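Local coordinates for EscN (Escherichia coli O127:H6, PDB 2OBL), which is a type III secretion system protein of the P-loop family that includes the alpha and beta subunits of ATP synthase, at residues Ser96-Val101 against Gln158-Leu163. The protein carries 1 engineered substitution. Residues are numbered along the deposited sequence; the frame is centred on the assembly and turned at random.
Sequences SADIIV and QGKNVL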
ATOM      1  N   SER A  96     -11.228   4.347   2.990  1.00 19.68           N
ATOM      2  CA  SER A  96     -12.295   4.177   3.980  1.00 20.40           C
ATOM      3  C   SER A  96     -11.766   3.518   5.251  1.00 20.62           C
ATOM      4  O   SER A  96     -12.105   2.379   5.567  1.00 22.24           O
ATOM      5  CB  SER A  96     -13.457   3.378   3.397  1.00 20.79           C
ATOM      6  OG  SER A  96     -14.179   4.169   2.467  1.00 22.38           O
ATOM      7  N   ALA A  97     -10.928   4.245   5.977  1.00 20.36           N
ATOM      8  CA  ALA A  97     -10.339   3.746   7.208  1.00 18.57           C
ATOM      9  C   ALA A  97     -10.686   4.704   8.334  1.00 18.30           C
ATOM     10  O   ALA A  97     -10.720   5.915   8.129  1.00 17.94           O
ATOM     11  CB  ALA A  97      -8.827   3.640   7.066  1.00 18.82           C
ATOM     12  N   ASP A  98     -10.957   4.152   9.511  1.00 17.04           N
ATOM     13  CA  ASP A  98     -11.277   4.950  10.698  1.00 16.97           C
ATOM     14  C   ASP A  98      -9.998   5.563  11.258  1.00 16.23           C
ATOM     15  O   ASP A  98      -9.990   6.682  11.778  1.00 15.96           O
ATOM     16  CB  ASP A  98     -11.892   4.053  11.774  1.00 17.79           C
ATOM     17  CG  ASP A  98     -13.228   3.470  11.366  1.00 19.29           C
ATOM     18  OD1 ASP A  98     -13.956   4.115  10.582  1.00 19.41           O
ATOM     19  OD2 ASP A  98     -13.555   2.362  11.840  1.00 19.61           O
ATOM     20  N   ILE A  99      -8.923   4.791  11.158  1.00 16.31           N
ATOM     21  CA  ILE A  99      -7.624   5.143  11.724  1.00 15.42           C
ATOM     22  C   ILE A  99      -6.534   4.692  10.766  1.00 15.24           C
ATOM     23  O   ILE A  99      -6.594   3.587  10.239  1.00 15.92           O
ATOM     24  CB  ILE A  99      -7.394   4.379  13.042  1.00 15.84           C
ATOM     25  CG1 ILE A  99      -8.504   4.685  14.058  1.00 15.70           C
ATOM     26  CG2 ILE A  99      -6.010   4.687  13.616  1.00 15.78           C
ATOM     27  CD1 ILE A  99      -8.350   6.018  14.733  1.00 15.40           C
ATOM     28  N   ILE A 100      -5.539   5.543  10.553  1.00 14.81           N
ATOM     29  CA  ILE A 100      -4.388   5.182   9.735  1.00 15.68           C
ATOM     30  C   ILE A 100      -3.150   5.160  10.614  1.00 16.25           C
ATOM     31  O   ILE A 100      -2.865   6.120  11.332  1.00 15.86           O
ATOM     32  CB  ILE A 100      -4.160   6.179   8.567  1.00 16.11           C
ATOM     33  CG1 ILE A 100      -5.409   6.283   7.691  1.00 16.98           C
ATOM     34  CG2 ILE A 100      -2.972   5.733   7.720  1.00 16.74           C
ATOM     35  CD1 ILE A 100      -5.377   7.488   6.767  1.00 18.13           C
ATOM     36  N   VAL A 101      -2.426   4.046  10.575  1.00 15.91           N
ATOM     37  CA  VAL A 101      -1.153   3.973  11.245  1.00 15.18           C
ATOM     38  C   VAL A 101      -0.086   3.881  10.170  1.00 15.97           C
ATOM     39  O   VAL A 101      -0.049   2.917   9.408  1.00 14.70           O
ATOM     40  CB  VAL A 101      -1.075   2.766  12.197  1.00 14.49           C
ATOM     41  CG1 VAL A 101       0.288   2.685  12.855  1.00 15.23           C
ATOM     42  CG2 VAL A 101      -2.192   2.846  13.238  1.00 14.73           C
ATOM     43  N   GLN A 158     -10.310  -1.540  19.462  1.00 18.61           N
ATOM     44  CA  GLN A 158     -11.366  -0.588  19.833  1.00 19.61           C
ATOM     45  C   GLN A 158     -12.543  -0.664  18.860  1.00 20.79           C
ATOM     46  O   GLN A 158     -13.542   0.061  19.012  1.00 21.36           O
ATOM     47  CB  GLN A 158     -10.844   0.853  19.879  1.00 19.39           C
ATOM     48  CG  GLN A 158      -9.525   1.048  20.610  1.00 19.12           C
ATOM     49  CD  GLN A 158      -9.501   0.348  21.938  1.00 19.58           C
ATOM     50  OE1 GLN A 158     -10.353   0.602  22.791  1.00 19.67           O
ATOM     51  NE2 GLN A 158      -8.528  -0.551  22.128  1.00 19.03           N
ATOM     52  N   GLY A 159     -12.423  -1.544  17.871  1.00 20.26           N
ATOM     53  CA  GLY A 159     -13.463  -1.731  16.868  1.00 20.09           C
ATOM     54  C   GLY A 159     -13.265  -0.883  15.622  1.00 20.31           C
ATOM     55  O   GLY A 159     -14.169  -0.776  14.789  1.00 20.92           O
ATOM     56  N   LYS A 160     -12.086  -0.276  15.490  1.00 18.99           N
ATOM     57  CA  LYS A 160     -11.798   0.594  14.354  1.00 18.19           C
ATOM     58  C   LYS A 160     -11.358  -0.218  13.143  1.00 17.56           C
ATOM     59  O   LYS A 160     -10.676  -1.228  13.280  1.00 16.81           O
ATOM     60  CB  LYS A 160     -10.691   1.597  14.703  1.00 18.19           C
ATOM     61  CG  LYS A 160     -10.965   2.436  15.954  1.00 18.72           C
ATOM     62  CD  LYS A 160     -12.172   3.339  15.771  1.00 20.02           C
ATOM     63  CE  LYS A 160     -12.378   4.234  16.989  1.00 20.22           C
ATOM     64  NZ  LYS A 160     -13.626   5.040  16.850  1.00 20.79           N
ATOM     65  N   ASN A 161     -11.767   0.218  11.960  1.00 17.18           N
ATOM     66  CA  ASN A 161     -11.188  -0.327  10.752  1.00 17.64           C
ATOM     67  C   ASN A 161      -9.920   0.440  10.464  1.00 16.58           C
ATOM     68  O   ASN A 161      -9.962   1.619  10.094  1.00 16.28           O
ATOM     69  CB  ASN A 161     -12.160  -0.278   9.582  1.00 20.25           C
ATOM     70  CG  ASN A 161     -13.127  -1.449   9.590  1.00 22.40           C
ATOM     71  OD1 ASN A 161     -12.867  -2.490  10.212  1.00 23.18           O
ATOM     72  ND2 ASN A 161     -14.252  -1.291   8.899  1.00 24.28           N
ATOM     73  N   VAL A 162      -8.795  -0.238  10.670  1.00 14.91           N
ATOM     74  CA  VAL A 162      -7.483   0.394  10.628  1.00 13.70           C
ATOM     75  C   VAL A 162      -6.784   0.154   9.285  1.00 12.40           C
ATOM     76  O   VAL A 162      -6.844  -0.936   8.732  1.00 13.69           O
ATOM     77  CB  VAL A 162      -6.592  -0.141  11.760  1.00 13.71           C
ATOM     78  CG1 VAL A 162      -5.216   0.530  11.739  1.00 14.87           C
ATOM     79  CG2 VAL A 162      -7.278   0.051  13.128  1.00 13.41           C
ATOM     80  N   LEU A 163      -6.148   1.189   8.761  1.00 12.45           N
ATOM     81  CA  LEU A 163      -5.221   1.024   7.637  1.00 13.26           C
ATOM     82  C   LEU A 163      -3.804   1.154   8.165  1.00 13.28           C
ATOM     83  O   LEU A 163      -3.417   2.211   8.669  1.00 13.73           O
ATOM     84  CB  LEU A 163      -5.473   2.072   6.549  1.00 13.43           C
ATOM     85  CG  LEU A 163      -4.429   2.125   5.427  1.00 14.52           C
ATOM     86  CD1 LEU A 163      -4.322   0.781   4.722  1.00 14.32           C
ATOM     87  CD2 LEU A 163      -4.705   3.252   4.416  1.00 15.00           C
TER
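D98 grips N161 at both ends of its backbone. D98 N donates to N161 O at 2.8 Å. In return N161 N donates to the carboxylate atom D98 OD2, also at 2.8 Å and almost straight (172° at the hydrogen). The D98 side chain thus serves as acceptor just before strand 99-105 begins. Its CG is anti to the carbonyl carbon (chi1 -65°), which brings OD2 to the N-H. That N-H meets OD2 from above the carboxylate plane, 36° out of it. K160 NZ lies 5.7 Å from D98 OD2, too far for a salt bridge, though its charge may still favour the carboxylate. The N161 side chain turns to another strand, where OD1 is hydrogen-bonded to S214 OG.

From here the pairing is regular and parallel, with I99 beside V162 and I100 beside L163. L163 N donates to I99 O at 2.9 Å, and V101 N to L163 O at 2.8 Å. Each of these two carbonyls also receives a CA-H contact, from V162 and I100 respectively. The strands belong to the mainly parallel sheet of the P-loop nucleotide-binding domain. Strand 161-167 sits between 99-105 and 214-222, and I100 bonds through its backbone to K126 and V128 on the other side of 99-105. Before strand 161-167, G159 ends the preceding helix in a Schellman motif with positive phi.

Side chains alternate between the faces. I99, V101 and V162 pack on helix 138-156, where V101 CG2 lies 4.1 Å from V162 CG1. I99 CG1 meets CB and CG of K160, both at 3.8 Å. I100 and L163 face helix 84-94, and A97 CB touches L163 CB at 3.7 Å. The carbonyl A97 O accepts a hydrogen bond from K126 NZ.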